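Local coordinates for protein enoyl-CoA hydratase (Mycobacterium thermoresistibile, PDB 3T3W) that probably hydrates the double bond of enoyl-CoA thioesters in lipid metabolism, as a crotonase-family lyase with six chains in its assembly, at residues Y106-R114 with F241-F249; S130-P138 with V162-E170. All coordinates share one frame; numbering follows the deposited sequence.

Contact 1. Residues Y106-R114 with F241-F249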
loop_
_atom_site.group_PDB
_atom_site.type_symbol
_atom_site.label_atom_id
_atom_site.label_comp_id
_atom_site.label_asym_id
_atom_site.label_seq_id
_atom_site.Cartn_x
_atom_site.Cartn_y
_atom_site.Cartn_z
ATOM N N TYR F 106 16.509 -9.218 -17.519
ATOM C CA TYR F 106 15.127 -9.574 -17.491
ATOM C C TYR F 106 14.384 -8.439 -16.746
ATOM O O TYR F 106 13.686 -7.611 -17.374
ATOM C CB TYR F 106 14.950 -10.971 -16.899
ATOM C CG TYR F 106 15.674 -12.081 -17.682
ATOM C CD1 TYR F 106 15.957 -11.924 -19.042
ATOM C CD2 TYR F 106 16.011 -13.299 -17.077
ATOM C CE1 TYR F 106 16.587 -12.933 -19.740
ATOM C CE2 TYR F 106 16.628 -14.317 -17.781
ATOM C CZ TYR F 106 16.921 -14.115 -19.114
ATOM O OH TYR F 106 17.533 -15.112 -19.859
ATOM N N LEU F 107 14.642 -8.290 -15.464
ATOM C CA LEU F 107 13.844 -7.357 -14.647
ATOM C C LEU F 107 14.095 -5.874 -14.963
ATOM O O LEU F 107 13.143 -5.118 -15.256
ATOM C CB LEU F 107 14.111 -7.620 -13.173
ATOM C CG LEU F 107 13.184 -6.904 -12.184
ATOM C CD1 LEU F 107 11.767 -7.389 -12.369
ATOM C CD2 LEU F 107 13.637 -7.155 -10.758
ATOM N N GLU F 108 15.352 -5.434 -14.884
ATOM C CA GLU F 108 15.686 -4.018 -15.047
ATOM C C GLU F 108 15.365 -3.535 -16.480
ATOM O O GLU F 108 14.801 -2.450 -16.670
ATOM C CB GLU F 108 17.166 -3.757 -14.713
ATOM C CG GLU F 108 17.659 -2.317 -14.856
ATOM C CD GLU F 108 19.181 -2.188 -14.768
ATOM O OE1 GLU F 108 19.795 -2.889 -13.918
ATOM O OE2 GLU F 108 19.762 -1.403 -15.580
ATOM N N TYR F 109 15.686 -4.354 -17.484
ATOM C CA TYR F 109 15.395 -3.983 -18.862
ATOM C C TYR F 109 13.903 -3.812 -19.060
ATOM O O TYR F 109 13.472 -2.831 -19.622
ATOM C CB TYR F 109 15.908 -5.050 -19.814
ATOM C CG TYR F 109 17.396 -4.998 -20.183
ATOM C CD1 TYR F 109 18.309 -4.174 -19.525
ATOM C CD2 TYR F 109 17.894 -5.836 -21.188
ATOM C CE1 TYR F 109 19.671 -4.168 -19.864
ATOM C CE2 TYR F 109 19.259 -5.825 -21.532
ATOM C CZ TYR F 109 20.138 -5.009 -20.874
ATOM O OH TYR F 109 21.513 -5.021 -21.207
ATOM N N SER F 110 13.122 -4.783 -18.605
ATOM C CA SER F 110 11.681 -4.766 -18.846
ATOM C C SER F 110 11.048 -3.560 -18.123
ATOM O O SER F 110 10.178 -2.888 -18.686
ATOM C CB SER F 110 11.025 -6.084 -18.459
ATOM O OG SER F 110 11.292 -7.129 -19.385
ATOM N N LEU F 111 11.488 -3.264 -16.897
ATOM C CA LEU F 111 10.993 -2.068 -16.201
ATOM C C LEU F 111 11.383 -0.761 -16.902
ATOM O O LEU F 111 10.566 0.149 -17.008
ATOM C CB LEU F 111 11.429 -2.071 -14.724
ATOM C CG LEU F 111 10.587 -2.958 -13.819
ATOM C CD1 LEU F 111 11.288 -3.081 -12.447
ATOM C CD2 LEU F 111 9.154 -2.420 -13.648
ATOM N N ARG F 112 12.600 -0.692 -17.425
ATOM C CA ARG F 112 13.035 0.466 -18.137
ATOM C C ARG F 112 12.158 0.697 -19.370
ATOM O O ARG F 112 11.715 1.831 -19.611
ATOM C CB ARG F 112 14.499 0.315 -18.576
ATOM C CG ARG F 112 14.918 1.504 -19.379
ATOM C CD ARG F 112 16.384 1.748 -19.303
ATOM N NE ARG F 112 17.233 0.666 -19.748
ATOM C CZ ARG F 112 18.077 -0.007 -18.964
ATOM N NH1 ARG F 112 18.903 -0.908 -19.484
ATOM N NH2 ARG F 112 18.106 0.203 -17.653
ATOM N N TRP F 113 11.840 -0.361 -20.111
ATOM C CA TRP F 113 10.969 -0.190 -21.295
ATOM C C TRP F 113 9.561 0.264 -20.905
ATOM O O TRP F 113 8.964 1.148 -21.559
ATOM C CB TRP F 113 10.894 -1.482 -22.070
ATOM C CG TRP F 113 12.246 -2.015 -22.443
ATOM C CD1 TRP F 113 13.443 -1.318 -22.617
ATOM C CD2 TRP F 113 12.572 -3.418 -22.665
ATOM N NE1 TRP F 113 14.476 -2.200 -22.933
ATOM C CE2 TRP F 113 13.995 -3.474 -22.993
ATOM C CE3 TRP F 113 11.834 -4.594 -22.617
ATOM C CZ2 TRP F 113 14.643 -4.683 -23.239
ATOM C CZ3 TRP F 113 12.488 -5.799 -22.870
ATOM C CH2 TRP F 113 13.868 -5.837 -23.181
ATOM N N ARG F 114 9.037 -0.340 -19.845
ATOM C CA ARG F 114 7.758 0.025 -19.281
ATOM C C ARG F 114 7.660 1.530 -19.046
ATOM O O ARG F 114 6.586 2.125 -19.268
ATOM C CB ARG F 114 7.499 -0.774 -17.992
ATOM C CG ARG F 114 6.129 -0.580 -17.356
ATOM C CD ARG F 114 6.170 0.426 -16.215
ATOM N NE ARG F 114 4.920 0.377 -15.439
ATOM C CZ ARG F 114 4.678 1.134 -14.367
ATOM N NH1 ARG F 114 5.584 2.034 -13.960
ATOM N NH2 ARG F 114 3.518 0.972 -13.721
ATOM N N PHE F 241 2.432 -1.887 -8.035
ATOM C CA PHE F 241 3.071 -2.577 -9.135
ATOM C C PHE F 241 4.584 -2.723 -8.987
ATOM O O PHE F 241 5.093 -3.839 -9.005
ATOM C CB PHE F 241 2.690 -1.943 -10.491
ATOM C CG PHE F 241 3.288 -2.638 -11.656
ATOM C CD1 PHE F 241 2.798 -3.868 -12.061
ATOM C CD2 PHE F 241 4.333 -2.093 -12.366
ATOM C CE1 PHE F 241 3.363 -4.571 -13.126
ATOM C CE2 PHE F 241 4.882 -2.789 -13.468
ATOM C CZ PHE F 241 4.421 -4.038 -13.819
ATOM N N TYR F 242 5.315 -1.609 -8.829
ATOM C CA TYR F 242 6.771 -1.696 -8.649
ATOM C C TYR F 242 7.142 -2.631 -7.494
ATOM O O TYR F 242 7.976 -3.532 -7.656
ATOM C CB TYR F 242 7.360 -0.310 -8.359
ATOM C CG TYR F 242 8.870 -0.349 -8.216
ATOM C CD1 TYR F 242 9.499 -0.459 -6.965
ATOM C CD2 TYR F 242 9.674 -0.232 -9.332
ATOM C CE1 TYR F 242 10.888 -0.446 -6.872
ATOM C CE2 TYR F 242 11.090 -0.277 -9.226
ATOM C CZ TYR F 242 11.670 -0.371 -7.991
ATOM O OH TYR F 242 13.095 -0.338 -7.864
ATOM N N ALA F 243 6.536 -2.433 -6.343
ATOM C CA ALA F 243 6.854 -3.240 -5.149
ATOM C C ALA F 243 6.535 -4.736 -5.376
ATOM O O ALA F 243 7.317 -5.595 -4.973
ATOM C CB ALA F 243 6.103 -2.709 -3.895
ATOM N N ALA F 244 5.434 -5.041 -6.047
ATOM C CA ALA F 244 5.021 -6.423 -6.286
ATOM C C ALA F 244 5.947 -7.102 -7.270
ATOM O O ALA F 244 6.351 -8.273 -7.100
ATOM C CB ALA F 244 3.552 -6.488 -6.764
ATOM N N ILE F 245 6.343 -6.374 -8.310
ATOM C CA ILE F 245 7.311 -6.911 -9.285
ATOM C C ILE F 245 8.646 -7.276 -8.608
ATOM O O ILE F 245 9.214 -8.336 -8.824
ATOM C CB ILE F 245 7.567 -5.876 -10.410
ATOM C CG1 ILE F 245 6.338 -5.786 -11.341
ATOM C CG2 ILE F 245 8.814 -6.273 -11.210
ATOM C CD1 ILE F 245 6.150 -6.996 -12.243
ATOM N N GLN F 246 9.123 -6.401 -7.737
ATOM C CA GLN F 246 10.330 -6.681 -6.983
ATOM C C GLN F 246 10.157 -7.906 -6.063
ATOM O O GLN F 246 11.070 -8.775 -5.963
ATOM C CB GLN F 246 10.797 -5.437 -6.222
ATOM C CG GLN F 246 11.198 -4.238 -7.086
ATOM C CD GLN F 246 12.347 -4.520 -8.023
ATOM O OE1 GLN F 246 13.224 -5.349 -7.738
ATOM N NE2 GLN F 246 12.382 -3.793 -9.154
ATOM N N SER F 247 8.997 -7.999 -5.405
ATOM C CA SER F 247 8.720 -9.118 -4.525
ATOM C C SER F 247 8.757 -10.440 -5.268
ATOM O O SER F 247 9.386 -11.424 -4.795
ATOM C CB SER F 247 7.373 -8.926 -3.827
ATOM O OG SER F 247 7.255 -9.760 -2.705
ATOM N N VAL F 248 8.098 -10.499 -6.424
ATOM C CA VAL F 248 7.991 -11.758 -7.136
ATOM C C VAL F 248 9.328 -12.149 -7.753
ATOM O O VAL F 248 9.644 -13.331 -7.868
ATOM C CB VAL F 248 6.820 -11.768 -8.158
ATOM C CG1 VAL F 248 6.760 -13.133 -8.840
ATOM C CG2 VAL F 248 5.493 -11.486 -7.421
ATOM N N PHE F 249 10.171 -11.180 -8.066
ATOM C CA PHE F 249 11.509 -11.504 -8.562
ATOM C C PHE F 249 12.251 -12.398 -7.564
ATOM O O PHE F 249 12.814 -13.416 -7.942
ATOM C CB PHE F 249 12.315 -10.247 -8.904
ATOM C CG PHE F 249 13.660 -10.552 -9.475
ATOM C CD1 PHE F 249 13.782 -10.998 -10.768
ATOM C CD2 PHE F 249 14.793 -10.462 -8.703
ATOM C CE1 PHE F 249 15.017 -11.272 -11.316
ATOM C CE2 PHE F 249 16.066 -10.757 -9.253
ATOM C CZ PHE F 249 16.149 -11.155 -10.574
#

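Contact 2. Residues S130-P138 with V162-E170. With ZN (zinc ion), chain T.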
loop_
_atom_site.group_PDB
_atom_site.type_symbol
_atom_site.label_atom_id
_atom_site.label_comp_id
_atom_site.label_asym_id
_atom_site.label_seq_id
_atom_site.Cartn_x
_atom_site.Cartn_y
_atom_site.Cartn_z
ATOM N N SER F 130 6.455 -17.517 -22.135
ATOM C CA SER F 130 7.295 -17.229 -20.991
ATOM C C SER F 130 8.081 -15.915 -21.119
ATOM O O SER F 130 7.497 -14.838 -21.034
ATOM C CB SER F 130 8.166 -18.440 -20.715
ATOM O OG SER F 130 7.440 -19.550 -20.173
ATOM N N GLY F 131 9.382 -15.978 -21.357
ATOM C CA GLY F 131 10.146 -14.728 -21.559
ATOM C C GLY F 131 9.615 -13.813 -22.663
ATOM O O GLY F 131 9.901 -12.627 -22.661
ATOM N N GLY F 132 8.903 -14.330 -23.653
ATOM C CA GLY F 132 8.189 -13.478 -24.621
ATOM C C GLY F 132 7.314 -12.388 -23.965
ATOM O O GLY F 132 7.185 -11.246 -24.466
ATOM N N LEU F 133 6.716 -12.745 -22.838
ATOM C CA LEU F 133 5.855 -11.829 -22.088
ATOM C C LEU F 133 6.626 -10.640 -21.548
ATOM O O LEU F 133 6.060 -9.553 -21.339
ATOM C CB LEU F 133 5.167 -12.585 -20.951
ATOM C CG LEU F 133 4.252 -13.731 -21.436
ATOM C CD1 LEU F 133 3.949 -14.677 -20.293
ATOM C CD2 LEU F 133 2.951 -13.133 -22.023
ATOM N N LEU F 134 7.919 -10.819 -21.297
ATOM C CA LEU F 134 8.773 -9.715 -20.840
ATOM C C LEU F 134 9.042 -8.697 -21.935
ATOM O O LEU F 134 9.467 -7.581 -21.634
ATOM C CB LEU F 134 10.099 -10.230 -20.262
ATOM C CG LEU F 134 10.092 -10.542 -18.785
ATOM C CD1 LEU F 134 9.137 -11.701 -18.498
ATOM C CD2 LEU F 134 11.472 -10.839 -18.247
ATOM N N LEU F 135 8.736 -9.043 -23.188
ATOM C CA LEU F 135 8.896 -8.095 -24.285
ATOM C C LEU F 135 7.609 -7.315 -24.549
ATOM O O LEU F 135 7.693 -6.131 -24.845
ATOM C CB LEU F 135 9.358 -8.786 -25.552
ATOM C CG LEU F 135 10.599 -9.713 -25.409
ATOM C CD1 LEU F 135 11.064 -10.199 -26.801
ATOM C CD2 LEU F 135 11.747 -9.008 -24.653
ATOM N N CYS F 136 6.437 -7.960 -24.481
ATOM C CA CYS F 136 5.197 -7.288 -24.803
ATOM C C CYS F 136 4.549 -6.623 -23.585
ATOM O O CYS F 136 3.972 -5.531 -23.730
ATOM C CB CYS F 136 4.202 -8.224 -25.527
ATOM S SG CYS F 136 3.699 -9.685 -24.630
ATOM N N TRP F 137 4.605 -7.225 -22.397
ATOM C CA TRP F 137 3.971 -6.578 -21.233
ATOM C C TRP F 137 4.438 -5.167 -20.947
ATOM O O TRP F 137 3.606 -4.328 -20.568
ATOM C CB TRP F 137 4.077 -7.424 -19.969
ATOM C CG TRP F 137 3.125 -8.578 -19.864
ATOM C CD1 TRP F 137 1.884 -8.725 -20.431
ATOM C CD2 TRP F 137 3.301 -9.745 -19.009
ATOM N NE1 TRP F 137 1.285 -9.900 -20.041
ATOM C CE2 TRP F 137 2.092 -10.559 -19.170
ATOM C CE3 TRP F 137 4.307 -10.185 -18.169
ATOM C CZ2 TRP F 137 1.926 -11.747 -18.498
ATOM C CZ3 TRP F 137 4.125 -11.392 -17.511
ATOM C CH2 TRP F 137 2.956 -12.138 -17.653
ATOM N N PRO F 138 5.738 -4.856 -21.135
ATOM C CA PRO F 138 6.188 -3.451 -20.917
ATOM C C PRO F 138 5.588 -2.412 -21.885
ATOM O O PRO F 138 5.667 -1.218 -21.636
ATOM C CB PRO F 138 7.716 -3.539 -21.060
ATOM C CG PRO F 138 7.980 -4.960 -20.601
ATOM C CD PRO F 138 6.892 -5.765 -21.253
ATOM N N VAL F 162 7.634 -16.487 -14.768
ATOM C CA VAL F 162 8.832 -15.720 -15.207
ATOM C C VAL F 162 9.160 -14.561 -14.260
ATOM O O VAL F 162 8.408 -14.245 -13.292
ATOM C CB VAL F 162 8.674 -15.216 -16.655
ATOM C CG1 VAL F 162 8.624 -16.425 -17.630
ATOM C CG2 VAL F 162 7.415 -14.340 -16.792
ATOM N N GLU F 163 10.291 -13.916 -14.561
ATOM C CA GLU F 163 10.951 -13.000 -13.626
ATOM C C GLU F 163 10.201 -11.709 -13.363
ATOM O O GLU F 163 10.405 -11.081 -12.312
ATOM C CB GLU F 163 12.318 -12.624 -14.231
ATOM C CG GLU F 163 13.346 -13.754 -14.252
ATOM C CD GLU F 163 13.260 -14.755 -15.426
ATOM O OE1 GLU F 163 12.309 -14.692 -16.239
ATOM O OE2 GLU F 163 14.148 -15.648 -15.480
ATOM N N TYR F 164 9.360 -11.294 -14.306
ATOM C CA TYR F 164 8.613 -10.043 -14.280
ATOM C C TYR F 164 7.153 -10.469 -14.207
ATOM O O TYR F 164 6.556 -10.917 -15.211
ATOM C CB TYR F 164 8.896 -9.264 -15.558
ATOM C CG TYR F 164 8.239 -7.905 -15.762
ATOM C CD1 TYR F 164 8.941 -6.733 -15.517
ATOM C CD2 TYR F 164 6.972 -7.778 -16.317
ATOM C CE1 TYR F 164 8.380 -5.472 -15.746
ATOM C CE2 TYR F 164 6.421 -6.526 -16.601
ATOM C CZ TYR F 164 7.141 -5.364 -16.317
ATOM O OH TYR F 164 6.637 -4.107 -16.596
ATOM N N HIS F 165 6.606 -10.397 -13.009
ATOM C CA HIS F 165 5.286 -10.946 -12.742
ATOM C C HIS F 165 4.184 -9.963 -13.134
ATOM O O HIS F 165 3.552 -9.330 -12.299
ATOM C CB HIS F 165 5.138 -11.400 -11.276
ATOM C CG HIS F 165 3.867 -12.173 -11.024
ATOM N ND1 HIS F 165 3.795 -13.523 -11.193
ATOM C CD2 HIS F 165 2.574 -11.743 -10.751
ATOM C CE1 HIS F 165 2.524 -13.915 -10.970
ATOM N NE2 HIS F 165 1.781 -12.832 -10.712
ATOM N N GLY F 166 3.908 -9.905 -14.429
ATOM C CA GLY F 166 2.763 -9.180 -14.963
ATOM C C GLY F 166 1.462 -9.973 -14.817
ATOM O O GLY F 166 0.382 -9.414 -14.948
ATOM N N HIS F 167 1.580 -11.288 -14.585
ATOM C CA HIS F 167 0.467 -12.198 -14.756
ATOM C C HIS F 167 -0.764 -11.736 -13.990
ATOM O O HIS F 167 -1.887 -11.698 -14.538
ATOM C CB HIS F 167 0.799 -13.630 -14.284
ATOM C CG HIS F 167 2.121 -14.168 -14.778
ATOM N ND1 HIS F 167 3.325 -13.582 -14.465
ATOM C CD2 HIS F 167 2.415 -15.310 -15.519
ATOM C CE1 HIS F 167 4.322 -14.314 -15.007
ATOM N NE2 HIS F 167 3.764 -15.387 -15.639
ATOM N N THR F 168 -0.614 -11.472 -12.705
ATOM C CA THR F 168 -1.739 -11.117 -11.866
ATOM C C THR F 168 -2.414 -9.817 -12.312
ATOM O O THR F 168 -3.629 -9.702 -12.254
ATOM C CB THR F 168 -1.324 -11.028 -10.384
ATOM O OG1 THR F 168 -0.851 -12.321 -9.978
ATOM C CG2 THR F 168 -2.503 -10.652 -9.434
ATOM N N TRP F 169 -1.583 -8.838 -12.676
ATOM C CA TRP F 169 -2.046 -7.526 -13.127
ATOM C C TRP F 169 -2.763 -7.611 -14.450
ATOM O O TRP F 169 -3.773 -6.910 -14.679
ATOM C CB TRP F 169 -0.839 -6.618 -13.284
ATOM C CG TRP F 169 -0.087 -6.414 -11.987
ATOM C CD1 TRP F 169 0.966 -7.153 -11.519
ATOM C CD2 TRP F 169 -0.388 -5.439 -10.950
ATOM N NE1 TRP F 169 1.367 -6.708 -10.292
ATOM C CE2 TRP F 169 0.563 -5.683 -9.872
ATOM C CE3 TRP F 169 -1.334 -4.424 -10.803
ATOM C CZ2 TRP F 169 0.594 -4.902 -8.743
ATOM C CZ3 TRP F 169 -1.290 -3.618 -9.646
ATOM C CH2 TRP F 169 -0.356 -3.868 -8.631
ATOM N N GLU F 170 -2.285 -8.486 -15.315
ATOM C CA GLU F 170 -2.756 -8.575 -16.713
ATOM C C GLU F 170 -3.967 -9.495 -16.893
ATOM O O GLU F 170 -4.850 -9.234 -17.717
ATOM C CB GLU F 170 -1.611 -9.052 -17.590
ATOM C CG GLU F 170 -0.451 -8.077 -17.660
ATOM C CD GLU F 170 -0.657 -6.890 -18.583
ATOM O OE1 GLU F 170 -1.650 -6.865 -19.360
ATOM O OE2 GLU F 170 0.240 -6.014 -18.562
HETATM ZN ZN ZN T . 14.988 -16.940 -14.020
HETATM O O HOH W 1 4.089 -3.899 -17.565
HETATM O O HOH W 2 14.181 -18.403 -15.313
#

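Contact 1. Residues Y106-R114 with F241-F249
Leu107 and Leu111 of helix 106-114 face Phe241, Ile245 and Phe249 of helix 241-249; the helices run nearly antiparallel, at 162°, with their axes 11.6 Å apart. Side chains alone bridge this wide gap. Leu107 forks between Ile245 and Phe249. Its CD1 presses on Ile245 CG2 at 3.4 Å, tighter than a usual carbon contact. Its CD2 lies over one face of the Phe249 ring, 4.0 Å from the centroid, as a CH-pi contact displaced toward the CB-CG end of Phe249 and nearest Phe249 CG. The leucine chi1 of -170° turns CG away from the backbone N and carries both methyls into the gap. Leu111 is a knob in a hole formed by Phe241, Tyr242, Ile245 and Gln246.

The amide of Gln246 lies across both leucines. Its OE1 is 3.5 Å from Leu107 CD2, and its NE2 is 3.5 Å from Leu111 CD1. These are van der Waals contacts; OE1 takes its hydrogen bond from Arg230 of a second subunit. At the other end, Arg114 slides past Phe241. Phe241 CD2 sits over one face of the Arg114 guanidinium, 3.4 Å from Arg114 NH2, and the two planes are 19° apart. A bend at chi2 swings the arginine alongside the ring. A salt bridge from NH1 to Asp237 and a hydrogen bond from NH2 to the carbonyl of Asn233 hold the group.

The contact is buried and joins the C-terminal half of helix 95-115 to the start of helix 241-263. Helices 46-61 and 133-136 pack on other sides of helix 95-115. Loop residue Tyr164 touches both Arg114 and Phe241. The Tyr242 ring stacks on Tyr242 of the second subunit, so helix 241-263 also takes part in the assembly.

Contact 2. Residues S130-P138 with V162-E170
Trp137 of 130-138 lies against Tyr164, Gly166, His167 and Glu170 of 162-170. From CB, a chi1 of -78° sends the indole across. CG is near Glu170 OE2, and CD1 near the Glu170 carboxyl carbon. Glu170 CG lies over one face of the indole, 3.5 Å from Trp137 NE1. The carboxylate is nearly parallel to the indole, with planes 6° apart. Over the same face, Gly166 CA covers CD2 and CE3, 3.8 Å from the centroid of the six-membered ring of Trp137; Leu133 CB backs the opposite face. CZ2 reaches His167 N and CA. At the far rim Trp137 CZ3 meets Tyr164 O edge-on at 3.4 Å. The tip, CH2, points at the centre of the His167 ring in an edge-to-face pair with planes at 69°.

Leu134 CD1 meets Val162 CG2 at 3.6 Å, and Leu134 CG rests on Tyr164 CB. Val162 CG1 lies against the backbone of Ser130. In crotonases the glycine turn leading into helix 133-136 usually supplies a backbone N-H to the oxyanion hole, and Gly131 is probably the counterpart here.

The direct contacts are van der Waals and aromatic, some to backbone polar atoms and a carboxylate. Water 1 joins Trp137 O to Tyr164 OH. Glu163 OE2 binds zinc at 2.1 Å. The indole packs on His167 and Glu170, whose polar ends bond elsewhere, to Asp152 and to Arg174 of a fifth subunit.

How the contacts relate
Both contacts are buried, and along the chain contact 2 is nested within the loop that contact 1 closes. Contact 1 joins two long helices through leucines and an isoleucine set against aromatic rings, with one guanidinium alongside a phenylalanine. Contact 2 joins loops and short helix turns around one indole. The two meet directly: Ser110 OG probably hydrogen-bonds to Leu134 O, Val248 packs on His165, and Phe241 packs on Trp169. Tyr106 touches Glu163, which binds zinc together with Glu102, His252 and His256. Those three ligands come from the same long helices, 95-115 and 241-263, that form contact 1. Both contacts also reach the third subunit, so each lies close to the oligomer interface.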